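Local atomic coordinates of D-xylonate dehydratase (Caulobacter crescentus, PDB entry 5OYN), a protein that catalyses the dehydration of D-xylonate to 2-dehydro-3-deoxy-D-arabinonate in D-xylose degradation, and also dehydrates D-gluconate, using a [2Fe-2S] cluster and magnesium. Residues P55-A60 with R253-A258; N152-V157 with D261-D266; K415-Q420 with D452-L457; P421-V426 with T528-L533. All coordinates share one frame; numbering follows the deposited sequence.

The four contacts form two pairs on either side of the chain's centre: interactions 1 and 2 have centres about 10 Å apart, as do interactions 3 and 4, whereas the centres of 1 and 3 lie about 54 Å apart. Interactions 1 and 2 serve the parallel sheet of the N-terminal family region. The first is fully buried and purely apolar, a helix against a strand; the second, only partly buried, adds an asparagine-to-backbone bond where the chain turns after that helix. Interactions 3 and 4 both reach the mixed sheet of the C-terminal region. Partly buried too, they rely on backbone carbonyls: 3 through tyrosine and arginine side chains, 4 through main-chain strand pairing.

Interaction 1 (P55-A60 with R253-A258); sequences PIIGIA and RIVDLA
Ile57 carries this contact, with more than twice the buried surface of any other residue in it. Its CG1 lies beside the backbone N (chi1 -47°) and CG2 stands anti to that nitrogen, so the two branches spread over different helix residues. CG2 meets Ile254 CG2 at 3.5 Å, the two side chains sliding past each other in opposite directions. The other branch ends in CD1, which comes 3.8 Å from Val255 CG1 and crosses that side chain at roughly a right angle. Ile254 holds CG1 anti to its own backbone N (chi1 -169°), which leaves its CG2 in the crowded position between N and the carbonyl carbon, and it is this methyl that faces Ile57. One turn further along the helix, Ala258 CB sits 4.2 Å from Pro55 CB, extending the apolar seam to the residue just before the strand. No hydrogen bond crosses, and all five touching residues are buried: the joint is hydrophobic. The short strand and helix segments approach to 9.6 Å between axes, their directions 128° apart, an oblique helix-on-sheet packing. Helix 241-259 thereby covers a face of the parallel sheet, Ile254 also resting on Ala130 and Val132 of the adjacent strand 130-135, while Ile84 of helix 73-87 touches Ile57 and Ala87 of the same helix touches Val255.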
loop_
_atom_site.group_PDB
_atom_site.type_symbol
_atom_site.label_atom_id
_atom_site.label_comp_id
_atom_site.label_asym_id
_atom_site.label_seq_id
_atom_site.Cartn_x
_atom_site.Cartn_y
_atom_site.Cartn_z
ATOM N N PRO A 55 -6.628 8.979 -22.815
ATOM C CA PRO A 55 -7.319 7.684 -22.771
ATOM C C PRO A 55 -7.294 7.065 -21.379
ATOM O O PRO A 55 -6.291 7.113 -20.659
ATOM C CB PRO A 55 -6.545 6.827 -23.779
ATOM C CG PRO A 55 -5.172 7.416 -23.788
ATOM C CD PRO A 55 -5.271 8.871 -23.383
ATOM N N ILE A 56 -8.435 6.502 -20.996
ATOM C CA ILE A 56 -8.542 5.733 -19.763
ATOM C C ILE A 56 -7.917 4.373 -20.032
ATOM O O ILE A 56 -8.443 3.595 -20.834
ATOM C CB ILE A 56 -9.997 5.582 -19.309
ATOM C CG1 ILE A 56 -10.705 6.940 -19.245
ATOM C CG2 ILE A 56 -10.037 4.887 -17.975
ATOM C CD1 ILE A 56 -9.897 8.056 -18.582
ATOM N N ILE A 57 -6.802 4.082 -19.367
ATOM C CA ILE A 57 -6.113 2.803 -19.504
ATOM C C ILE A 57 -6.540 1.892 -18.358
ATOM O O ILE A 57 -6.185 2.127 -17.205
ATOM C CB ILE A 57 -4.590 2.975 -19.526
ATOM C CG1 ILE A 57 -4.192 4.102 -20.484
ATOM C CG2 ILE A 57 -3.935 1.649 -19.917
ATOM C CD1 ILE A 57 -4.245 3.696 -21.941
ATOM N N GLY A 58 -7.299 0.846 -18.658
ATOM C CA GLY A 58 -7.556 -0.166 -17.659
ATOM C C GLY A 58 -6.312 -0.989 -17.378
ATOM O O GLY A 58 -5.454 -1.182 -18.242
ATOM N N ILE A 59 -6.198 -1.451 -16.135
ATOM C CA ILE A 59 -5.186 -2.423 -15.729
ATOM C C ILE A 59 -5.951 -3.572 -15.083
ATOM O O ILE A 59 -6.561 -3.395 -14.021
ATOM C CB ILE A 59 -4.136 -1.823 -14.768
ATOM C CG1 ILE A 59 -3.502 -0.572 -15.369
ATOM C CG2 ILE A 59 -3.006 -2.803 -14.483
ATOM C CD1 ILE A 59 -2.551 0.125 -14.424
ATOM N N ALA A 60 -5.960 -4.736 -15.728
ATOM C CA ALA A 60 -6.717 -5.872 -15.198
ATOM C C ALA A 60 -5.825 -6.612 -14.208
ATOM O O ALA A 60 -4.956 -7.400 -14.596
ATOM C CB ALA A 60 -7.219 -6.779 -16.310
ATOM N N ARG A 253 3.916 1.950 -23.291
ATOM C CA ARG A 253 3.551 1.468 -24.614
ATOM C C ARG A 253 2.042 1.398 -24.805
ATOM O O ARG A 253 1.560 1.523 -25.934
ATOM C CB ARG A 253 4.177 0.102 -24.856
ATOM C CG ARG A 253 3.948 -0.436 -26.240
ATOM C CD ARG A 253 4.367 0.587 -27.281
ATOM N NE ARG A 253 3.989 0.164 -28.623
ATOM C CZ ARG A 253 4.159 0.897 -29.716
ATOM N NH1 ARG A 253 4.703 2.103 -29.631
ATOM N NH2 ARG A 253 3.781 0.420 -30.897
ATOM N N ILE A 254 1.274 1.189 -23.736
ATOM C CA ILE A 254 -0.144 0.912 -23.947
ATOM C C ILE A 254 -0.878 2.177 -24.346
ATOM O O ILE A 254 -1.912 2.106 -25.014
ATOM C CB ILE A 254 -0.780 0.249 -22.707
ATOM C CG1 ILE A 254 -2.189 -0.288 -23.013
ATOM C CG2 ILE A 254 -0.847 1.222 -21.534
ATOM C CD1 ILE A 254 -2.354 -0.989 -24.338
ATOM N N VAL A 255 -0.375 3.352 -23.968
ATOM C CA VAL A 255 -1.057 4.557 -24.424
ATOM C C VAL A 255 -0.766 4.784 -25.907
ATOM O O VAL A 255 -1.660 5.170 -26.675
ATOM C CB VAL A 255 -0.696 5.779 -23.550
ATOM C CG1 VAL A 255 -0.860 5.462 -22.079
ATOM C CG2 VAL A 255 0.690 6.257 -23.824
ATOM N N ASP A 256 0.471 4.502 -26.342
ATOM C CA ASP A 256 0.796 4.496 -27.766
ATOM C C ASP A 256 -0.176 3.611 -28.544
ATOM O O ASP A 256 -0.777 4.045 -29.532
ATOM C CB ASP A 256 2.228 4.004 -27.969
ATOM C CG ASP A 256 3.269 5.058 -27.664
ATOM O OD1 ASP A 256 2.952 6.268 -27.755
ATOM O OD2 ASP A 256 4.417 4.660 -27.350
ATOM N N LEU A 257 -0.354 2.367 -28.098
ATOM C CA LEU A 257 -1.299 1.471 -28.749
ATOM C C LEU A 257 -2.713 2.030 -28.733
ATOM O O LEU A 257 -3.523 1.690 -29.601
ATOM C CB LEU A 257 -1.288 0.101 -28.075
ATOM C CG LEU A 257 -0.051 -0.786 -28.108
ATOM C CD1 LEU A 257 -0.431 -2.111 -27.475
ATOM C CD2 LEU A 257 0.426 -0.996 -29.533
ATOM N N ALA A 258 -3.046 2.858 -27.748
ATOM C CA ALA A 258 -4.381 3.444 -27.730
ATOM C C ALA A 258 -4.514 4.534 -28.785
ATOM O O ALA A 258 -5.564 4.651 -29.425
ATOM C CB ALA A 258 -4.705 4.003 -26.345
#

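Interaction 2 (N152-V157 with D261-D266); sequences NIPAIV and DVKPLD
Asn152 has positive phi (63°), being the first residue after a helix to leave helical geometry, and its CG stands anti to the backbone N (chi1 -160°); together these carry the amide across the segment 261-266. There OD1 accepts the N-H of Leu265 at 2.9 Å in an almost straight bond, with the donor lying above the carbonyl plane of the amide. The same oxygen has Lys263 CB and Pro264 CD close by, and Leu265 CD1 lies 3.4 Å from Asn152 ND2, its side chain crossing the asparagine at about a right angle. Lys263 likewise crosses Asn152 at about a right angle, with CG beside its own backbone N, bends only at its last torsion, and brings NZ to Asp261 OD1 at 2.5 Å in a salt bridge. Local bonds fix the turn: Asp266 N donates to Lys263 O at 3.1 Å, and Lys263 N to Asp266 OD2. Nearer the strand the backbones almost touch, Pro154 CA making a CA-H...O contact of 3.4 Å with Val262 O, and Ala155 CB rests 4.2 Å from Pro264 CG. Asn152 ND2 is held in turn by Asp590. The strand 155-159 pairs with strand 130-135 at the edge of the parallel sheet; Val262 packs on Leu257 of helix 241-259, and Pro264 on Thr149 of helix 141-151.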
loop_
_atom_site.group_PDB
_atom_site.type_symbol
_atom_site.label_atom_id
_atom_site.label_comp_id
_atom_site.label_asym_id
_atom_site.label_seq_id
_atom_site.Cartn_x
_atom_site.Cartn_y
_atom_site.Cartn_z
ATOM N N ASN A 152 -11.950 -6.265 -28.223
ATOM C CA ASN A 152 -11.082 -5.693 -29.252
ATOM C C ASN A 152 -10.887 -4.194 -29.039
ATOM O O ASN A 152 -11.260 -3.367 -29.870
ATOM C CB ASN A 152 -11.614 -5.984 -30.662
ATOM C CG ASN A 152 -10.542 -5.843 -31.729
ATOM O OD1 ASN A 152 -9.389 -6.219 -31.520
ATOM N ND2 ASN A 152 -10.920 -5.309 -32.884
ATOM N N ILE A 153 -10.300 -3.859 -27.893
ATOM C CA ILE A 153 -9.704 -2.537 -27.689
ATOM C C ILE A 153 -8.203 -2.766 -27.566
ATOM O O ILE A 153 -7.791 -3.885 -27.227
ATOM C CB ILE A 153 -10.282 -1.830 -26.452
ATOM C CG1 ILE A 153 -10.272 -2.756 -25.237
ATOM C CG2 ILE A 153 -11.687 -1.345 -26.707
ATOM C CD1 ILE A 153 -10.317 -1.997 -23.906
ATOM N N PRO A 154 -7.354 -1.774 -27.839
ATOM C CA PRO A 154 -5.903 -2.019 -27.784
ATOM C C PRO A 154 -5.483 -2.585 -26.431
ATOM O O PRO A 154 -5.864 -2.076 -25.375
ATOM C CB PRO A 154 -5.294 -0.637 -28.042
ATOM C CG PRO A 154 -6.384 0.168 -28.673
ATOM C CD PRO A 154 -7.675 -0.378 -28.179
ATOM N N ALA A 155 -4.712 -3.674 -26.479
ATOM C CA ALA A 155 -4.351 -4.464 -25.312
ATOM C C ALA A 155 -2.859 -4.750 -25.330
ATOM O O ALA A 155 -2.196 -4.623 -26.359
ATOM C CB ALA A 155 -5.121 -5.782 -25.274
ATOM N N ILE A 156 -2.331 -5.147 -24.175
ATOM C CA ILE A 156 -0.930 -5.547 -24.074
ATOM C C ILE A 156 -0.792 -6.392 -22.817
ATOM O O ILE A 156 -1.427 -6.111 -21.794
ATOM C CB ILE A 156 -0.001 -4.308 -24.081
ATOM C CG1 ILE A 156 1.453 -4.685 -24.300
ATOM C CG2 ILE A 156 -0.183 -3.443 -22.820
ATOM C CD1 ILE A 156 2.365 -3.442 -24.288
ATOM N N VAL A 157 -0.004 -7.470 -22.915
ATOM C CA VAL A 157 0.170 -8.380 -21.790
ATOM C C VAL A 157 1.392 -7.956 -20.997
ATOM O O VAL A 157 2.434 -7.606 -21.569
ATOM C CB VAL A 157 0.306 -9.838 -22.256
ATOM C CG1 VAL A 157 0.949 -10.687 -21.157
ATOM C CG2 VAL A 157 -1.052 -10.413 -22.654
ATOM N N ASP A 261 -4.291 3.011 -32.264
ATOM C CA ASP A 261 -5.475 2.182 -32.475
ATOM C C ASP A 261 -5.112 0.746 -32.882
ATOM O O ASP A 261 -5.805 0.125 -33.689
ATOM C CB ASP A 261 -6.401 2.832 -33.504
ATOM C CG ASP A 261 -7.855 2.464 -33.304
ATOM O OD1 ASP A 261 -8.236 2.112 -32.165
ATOM O OD2 ASP A 261 -8.616 2.522 -34.296
ATOM N N VAL A 262 -4.043 0.196 -32.300
ATOM C CA VAL A 262 -3.606 -1.175 -32.588
ATOM C C VAL A 262 -4.376 -2.140 -31.685
ATOM O O VAL A 262 -4.007 -2.351 -30.527
ATOM C CB VAL A 262 -2.099 -1.340 -32.400
ATOM C CG1 VAL A 262 -1.687 -2.766 -32.714
ATOM C CG2 VAL A 262 -1.337 -0.340 -33.236
ATOM N N LYS A 263 -5.421 -2.766 -32.229
ATOM C CA LYS A 263 -6.291 -3.718 -31.548
ATOM C C LYS A 263 -5.738 -5.144 -31.608
ATOM O O LYS A 263 -4.856 -5.453 -32.420
ATOM C CB LYS A 263 -7.685 -3.687 -32.175
ATOM C CG LYS A 263 -8.445 -2.382 -31.969
ATOM C CD LYS A 263 -9.751 -2.398 -32.757
ATOM C CE LYS A 263 -10.468 -1.075 -32.668
ATOM N NZ LYS A 263 -9.459 0.013 -32.531
ATOM N N PRO A 264 -6.227 -6.035 -30.735
ATOM C CA PRO A 264 -5.836 -7.454 -30.845
ATOM C C PRO A 264 -6.100 -8.062 -32.215
ATOM O O PRO A 264 -5.232 -8.762 -32.758
ATOM C CB PRO A 264 -6.680 -8.134 -29.752
ATOM C CG PRO A 264 -6.994 -7.079 -28.780
ATOM C CD PRO A 264 -6.976 -5.759 -29.498
ATOM N N LEU A 265 -7.286 -7.825 -32.789
ATOM C CA LEU A 265 -7.622 -8.415 -34.084
ATOM C C LEU A 265 -6.659 -7.988 -35.192
ATOM O O LEU A 265 -6.644 -8.613 -36.255
ATOM C CB LEU A 265 -9.068 -8.062 -34.463
ATOM C CG LEU A 265 -10.149 -8.876 -33.734
ATOM C CD1 LEU A 265 -11.549 -8.395 -34.042
ATOM C CD2 LEU A 265 -10.033 -10.373 -34.025
ATOM N N ASP A 266 -5.851 -6.948 -34.969
ATOM C CA ASP A 266 -4.798 -6.603 -35.915
ATOM C C ASP A 266 -3.550 -7.445 -35.703
ATOM O O ASP A 266 -2.761 -7.624 -36.639
ATOM C CB ASP A 266 -4.435 -5.121 -35.794
ATOM C CG ASP A 266 -5.637 -4.208 -35.920
ATOM O OD1 ASP A 266 -6.688 -4.666 -36.430
ATOM O OD2 ASP A 266 -5.531 -3.029 -35.510
#

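Interaction 3 (K415-Q420 with D452-L457); sequences KRYLSQ and DERCIL
Asp452 opens a type I turn that closes when Cys455 N bonds to Asp452 O at 3.1 Å; Asp452 N donates to Cys455 SG in a nearly linear bond, and a weak bond joins Arg454 N to Asp452 OD1. Glu453 gives its carbonyl oxygen to the hydroxyl of Tyr417, 2.9 Å between Tyr417 OH and Glu453 O, the donor lying in the carbonyl plane while the oxygen stands at the edge of the ring. Its carboxylate lies near the Arg416 guanidinium, Glu453 OE2 4.0 Å from Arg416 NH1, opposite charges too far apart for a salt bridge. Arg454 folds back through bends at chi2 and chi3 (-68° and -38°), so that NH1 reaches Arg416 O at 3.2 Å, near the C-terminal end of helix 411-417, where a positive group would be electrostatically welcome. One face of that guanidinium takes Tyr417 CD1, 3.9 Å from Arg454 NH2, with ring and guanidinium planes 53° apart. Cys455 starts strand 455-460, and Ile456 shares backbone bonds with Arg430 and Ile432. This is a helix end tied to the type I beta turn that leads into a strand of the C-terminal mixed sheet.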
loop_
_atom_site.group_PDB
_atom_site.type_symbol
_atom_site.label_atom_id
_atom_site.label_comp_id
_atom_site.label_asym_id
_atom_site.label_seq_id
_atom_site.Cartn_x
_atom_site.Cartn_y
_atom_site.Cartn_z
ATOM N N LYS A 415 14.125 -46.778 -25.047
ATOM C CA LYS A 415 14.650 -48.136 -25.188
ATOM C C LYS A 415 13.593 -49.200 -24.920
ATOM O O LYS A 415 13.611 -50.256 -25.553
ATOM C CB LYS A 415 15.833 -48.345 -24.240
ATOM C CG LYS A 415 17.180 -47.958 -24.833
ATOM C CD LYS A 415 18.306 -48.126 -23.817
ATOM C CE LYS A 415 19.232 -46.910 -23.811
ATOM N NZ LYS A 415 19.793 -46.625 -22.450
ATOM N N ARG A 416 12.668 -48.949 -24.001
ATOM C CA ARG A 416 11.732 -49.994 -23.605
ATOM C C ARG A 416 10.619 -50.199 -24.632
ATOM O O ARG A 416 10.237 -51.343 -24.908
ATOM C CB ARG A 416 11.135 -49.672 -22.231
ATOM C CG ARG A 416 10.321 -50.817 -21.634
ATOM C CD ARG A 416 9.702 -50.470 -20.286
ATOM N NE ARG A 416 10.615 -49.726 -19.425
ATOM C CZ ARG A 416 11.553 -50.297 -18.676
ATOM N NH1 ARG A 416 11.694 -51.622 -18.688
ATOM N NH2 ARG A 416 12.347 -49.547 -17.916
ATOM N N TYR A 417 10.083 -49.124 -25.204
ATOM C CA TYR A 417 8.895 -49.245 -26.044
ATOM C C TYR A 417 9.117 -48.860 -27.495
ATOM O O TYR A 417 8.618 -49.547 -28.391
ATOM C CB TYR A 417 7.751 -48.393 -25.480
ATOM C CG TYR A 417 7.464 -48.632 -24.019
ATOM C CD1 TYR A 417 6.667 -49.698 -23.609
ATOM C CD2 TYR A 417 7.982 -47.780 -23.042
ATOM C CE1 TYR A 417 6.400 -49.915 -22.264
ATOM C CE2 TYR A 417 7.720 -47.984 -21.698
ATOM C CZ TYR A 417 6.930 -49.048 -21.315
ATOM O OH TYR A 417 6.681 -49.247 -19.979
ATOM N N LEU A 418 9.829 -47.771 -27.761
ATOM C CA LEU A 418 9.959 -47.273 -29.121
ATOM C C LEU A 418 11.200 -47.798 -29.827
ATOM O O LEU A 418 11.621 -47.206 -30.827
ATOM C CB LEU A 418 9.971 -45.745 -29.121
ATOM C CG LEU A 418 9.152 -45.047 -28.039
ATOM C CD1 LEU A 418 9.375 -43.544 -28.108
ATOM C CD2 LEU A 418 7.664 -45.382 -28.147
ATOM N N SER A 419 11.791 -48.896 -29.343
ATOM C CA SER A 419 13.094 -49.318 -29.849
ATOM C C SER A 419 13.128 -50.763 -30.368
ATOM O O SER A 419 14.217 -51.344 -30.468
ATOM C CB SER A 419 14.154 -49.119 -28.761
ATOM O OG SER A 419 14.740 -47.833 -28.857
ATOM N N GLN A 420 11.978 -51.356 -30.726
ATOM C CA GLN A 420 12.260 -52.755 -31.061
ATOM C C GLN A 420 12.664 -52.890 -32.534
ATOM O O GLN A 420 12.147 -52.164 -33.389
ATOM C CB GLN A 420 11.057 -53.648 -30.754
ATOM C CG GLN A 420 10.094 -53.865 -31.907
ATOM C CD GLN A 420 8.910 -54.731 -31.522
ATOM O OE1 GLN A 420 7.860 -54.703 -32.176
ATOM N NE2 GLN A 420 9.071 -55.509 -30.454
ATOM N N ASP A 452 2.568 -54.849 -15.300
ATOM C CA ASP A 452 3.985 -55.040 -15.595
ATOM C C ASP A 452 4.391 -54.049 -16.677
ATOM O O ASP A 452 3.591 -53.215 -17.113
ATOM C CB ASP A 452 4.293 -56.491 -15.998
ATOM C CG ASP A 452 3.437 -56.996 -17.179
ATOM O OD1 ASP A 452 2.969 -56.185 -18.019
ATOM O OD2 ASP A 452 3.241 -58.232 -17.269
ATOM N N GLU A 453 5.635 -54.179 -17.140
ATOM C CA GLU A 453 6.248 -53.180 -18.008
ATOM C C GLU A 453 5.512 -52.966 -19.328
ATOM O O GLU A 453 5.765 -51.962 -20.000
ATOM C CB GLU A 453 7.691 -53.586 -18.272
ATOM C CG GLU A 453 8.196 -54.535 -17.209
ATOM C CD GLU A 453 9.557 -55.094 -17.540
ATOM O OE1 GLU A 453 10.319 -55.407 -16.593
ATOM O OE2 GLU A 453 9.861 -55.206 -18.750
ATOM N N ARG A 454 4.611 -53.863 -19.724
ATOM C CA ARG A 454 3.952 -53.738 -21.020
ATOM C C ARG A 454 2.497 -53.292 -20.896
ATOM O O ARG A 454 1.697 -53.530 -21.808
ATOM C CB ARG A 454 4.050 -55.050 -21.804
ATOM C CG ARG A 454 5.380 -55.791 -21.643
ATOM C CD ARG A 454 6.551 -55.058 -22.282
ATOM N NE ARG A 454 6.189 -54.407 -23.543
ATOM C CZ ARG A 454 7.055 -53.761 -24.324
ATOM N NH1 ARG A 454 8.341 -53.689 -23.979
ATOM N NH2 ARG A 454 6.640 -53.186 -25.450
ATOM N N CYS A 455 2.141 -52.626 -19.800
ATOM C CA CYS A 455 0.819 -52.038 -19.641
ATOM C C CYS A 455 0.842 -50.562 -20.026
ATOM O O CYS A 455 1.899 -49.950 -20.190
ATOM C CB CYS A 455 0.319 -52.217 -18.204
ATOM S SG CYS A 455 0.564 -53.905 -17.570
ATOM N N ILE A 456 -0.352 -49.996 -20.195
ATOM C CA ILE A 456 -0.523 -48.567 -20.439
ATOM C C ILE A 456 -1.643 -48.066 -19.529
ATOM O O ILE A 456 -2.772 -48.569 -19.586
ATOM C CB ILE A 456 -0.819 -48.255 -21.921
ATOM C CG1 ILE A 456 -1.230 -46.794 -22.091
ATOM C CG2 ILE A 456 -1.886 -49.196 -22.494
ATOM C CD1 ILE A 456 -1.163 -46.314 -23.511
ATOM N N LEU A 457 -1.330 -47.085 -18.682
ATOM C CA LEU A 457 -2.298 -46.600 -17.708
ATOM C C LEU A 457 -3.229 -45.581 -18.352
ATOM O O LEU A 457 -2.786 -44.627 -19.001
ATOM C CB LEU A 457 -1.582 -46.009 -16.499
ATOM C CG LEU A 457 -0.512 -46.955 -15.928
ATOM C CD1 LEU A 457 0.404 -46.226 -14.954
ATOM C CD2 LEU A 457 -1.135 -48.191 -15.273
#

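Interaction 4 (P421-V426 with T528-L533); sequences PGQEGV and TIRIDL
Val426 lies alongside Asp532, the two side chains side by side and pointing the same way on one face of the mixed sheet. They are the opposed residues of an antiparallel, non-hydrogen-bonded pair, with CA atoms 4.4 Å apart, where strand 426-435 begins beside strand 528-532. The evidence for the register is in the backbone: Val426 CA directs its hydrogen at Ile531 O, 3.1 Å away with an angle of 154° at the hydrogen, and the next residue of the strand, Phe427, is backbone hydrogen-bonded with Ile531. Just before the pair, Gly425 adopts a positive phi (80°), and at its backbone angles a beta carbon would press on the carbonyl oxygen of Glu424; having none, it can hold these angles where the loop enters the strand. Arg530 CG stands anti to its backbone N (chi1 156°), and the chain runs extended to NE, carrying the guanidinium to the end of Gln423, the two side chains crossing at about a right angle. Asp532 OD1 accepts a hydrogen bond from Asn534 ND2, which bonds Glu424 O as well and so bridges loop and strand. Leu533 has CG anti to its carbonyl carbon, beside the backbone N, and its side chain reaches Leu418, joining this corner to the end of helix 411-417. One hydrogen bond spans the two segments: Leu533 N donates to Gly425 O at 2.7 Å, nearly straight and in the plane of the carbonyl group.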
loop_
_atom_site.group_PDB
_atom_site.type_symbol
_atom_site.label_atom_id
_atom_site.label_comp_id
_atom_site.label_asym_id
_atom_site.label_seq_id
_atom_site.Cartn_x
_atom_site.Cartn_y
_atom_site.Cartn_z
ATOM N N PRO A 421 13.578 -53.828 -32.819
ATOM C CA PRO A 421 14.341 -53.773 -34.087
ATOM C C PRO A 421 13.535 -53.589 -35.369
ATOM O O PRO A 421 13.878 -52.716 -36.174
ATOM C CB PRO A 421 15.085 -55.112 -34.077
ATOM C CG PRO A 421 15.333 -55.361 -32.623
ATOM C CD PRO A 421 14.103 -54.857 -31.906
ATOM N N GLY A 422 12.497 -54.394 -35.607
ATOM C CA GLY A 422 11.746 -54.230 -36.843
ATOM C C GLY A 422 10.680 -53.157 -36.793
ATOM O O GLY A 422 10.310 -52.605 -37.838
ATOM N N GLN A 423 10.210 -52.825 -35.594
ATOM C CA GLN A 423 9.030 -51.990 -35.386
ATOM C C GLN A 423 9.386 -50.888 -34.356
ATOM O O GLN A 423 9.112 -51.021 -33.158
ATOM C CB GLN A 423 7.845 -52.900 -34.923
ATOM C CG GLN A 423 6.689 -53.048 -35.927
ATOM C CD GLN A 423 5.435 -53.689 -35.304
ATOM O OE1 GLN A 423 5.299 -53.748 -34.075
ATOM N NE2 GLN A 423 4.504 -54.138 -36.151
ATOM N N GLU A 424 9.982 -49.783 -34.822
ATOM C CA GLU A 424 10.376 -48.683 -33.942
ATOM C C GLU A 424 9.391 -47.535 -34.065
ATOM O O GLU A 424 8.929 -47.211 -35.163
ATOM C CB GLU A 424 11.786 -48.168 -34.247
ATOM C CG GLU A 424 12.864 -49.234 -34.236
ATOM C CD GLU A 424 12.948 -50.005 -35.557
ATOM O OE1 GLU A 424 11.959 -50.680 -35.923
ATOM O OE2 GLU A 424 14.006 -49.947 -36.225
ATOM N N GLY A 425 9.101 -46.897 -32.936
ATOM C CA GLY A 425 8.002 -45.964 -32.876
ATOM C C GLY A 425 6.654 -46.625 -32.735
ATOM O O GLY A 425 5.629 -45.926 -32.716
ATOM N N VAL A 426 6.629 -47.948 -32.636
ATOM C CA VAL A 426 5.409 -48.735 -32.569
ATOM C C VAL A 426 5.581 -49.731 -31.442
ATOM O O VAL A 426 6.665 -50.298 -31.259
ATOM C CB VAL A 426 5.124 -49.461 -33.898
ATOM C CG1 VAL A 426 4.464 -48.558 -34.862
ATOM C CG2 VAL A 426 6.403 -49.829 -34.495
ATOM N N THR A 528 -5.894 -54.376 -25.656
ATOM C CA THR A 528 -4.568 -54.105 -26.185
ATOM C C THR A 528 -4.632 -52.842 -27.029
ATOM O O THR A 528 -5.498 -52.713 -27.902
ATOM C CB THR A 528 -4.038 -55.305 -26.981
ATOM O OG1 THR A 528 -3.510 -56.270 -26.060
ATOM C CG2 THR A 528 -2.928 -54.899 -27.956
ATOM N N ILE A 529 -3.741 -51.896 -26.724
ATOM C CA ILE A 529 -3.644 -50.624 -27.431
ATOM C C ILE A 529 -2.353 -50.630 -28.238
ATOM O O ILE A 529 -1.302 -51.073 -27.752
ATOM C CB ILE A 529 -3.687 -49.429 -26.457
ATOM C CG1 ILE A 529 -5.026 -49.408 -25.711
ATOM C CG2 ILE A 529 -3.460 -48.121 -27.204
ATOM C CD1 ILE A 529 -5.494 -48.028 -25.271
ATOM N N ARG A 530 -2.439 -50.154 -29.478
ATOM C CA ARG A 530 -1.318 -50.163 -30.410
ATOM C C ARG A 530 -0.995 -48.726 -30.788
ATOM O O ARG A 530 -1.825 -48.035 -31.396
ATOM C CB ARG A 530 -1.640 -50.999 -31.651
ATOM C CG ARG A 530 -0.837 -50.635 -32.894
ATOM C CD ARG A 530 -0.688 -51.821 -33.828
ATOM N NE ARG A 530 0.112 -51.485 -35.004
ATOM C CZ ARG A 530 1.152 -52.202 -35.445
ATOM N NH1 ARG A 530 1.540 -53.309 -34.805
ATOM N NH2 ARG A 530 1.814 -51.806 -36.532
ATOM N N ILE A 531 0.206 -48.281 -30.425
ATOM C CA ILE A 531 0.647 -46.910 -30.655
ATOM C C ILE A 531 1.642 -46.927 -31.803
ATOM O O ILE A 531 2.622 -47.683 -31.776
ATOM C CB ILE A 531 1.279 -46.283 -29.390
ATOM C CG1 ILE A 531 0.386 -46.454 -28.153
ATOM C CG2 ILE A 531 1.583 -44.799 -29.603
ATOM C CD1 ILE A 531 -0.865 -45.599 -28.155
ATOM N N ASP A 532 1.400 -46.085 -32.801
ATOM C CA ASP A 532 2.311 -45.916 -33.929
ATOM C C ASP A 532 2.649 -44.435 -33.997
ATOM O O ASP A 532 1.831 -43.631 -34.456
ATOM C CB ASP A 532 1.690 -46.417 -35.242
ATOM C CG ASP A 532 2.706 -46.485 -36.404
ATOM O OD1 ASP A 532 3.748 -45.784 -36.346
ATOM O OD2 ASP A 532 2.468 -47.263 -37.363
ATOM N N LEU A 533 3.857 -44.082 -33.549
ATOM C CA LEU A 533 4.282 -42.686 -33.580
ATOM C C LEU A 533 4.785 -42.269 -34.953
ATOM O O LEU A 533 4.840 -41.062 -35.233
ATOM C CB LEU A 533 5.369 -42.417 -32.525
ATOM C CG LEU A 533 5.046 -42.805 -31.071
ATOM C CD1 LEU A 533 6.210 -42.530 -30.156
ATOM C CD2 LEU A 533 3.776 -42.113 -30.567
#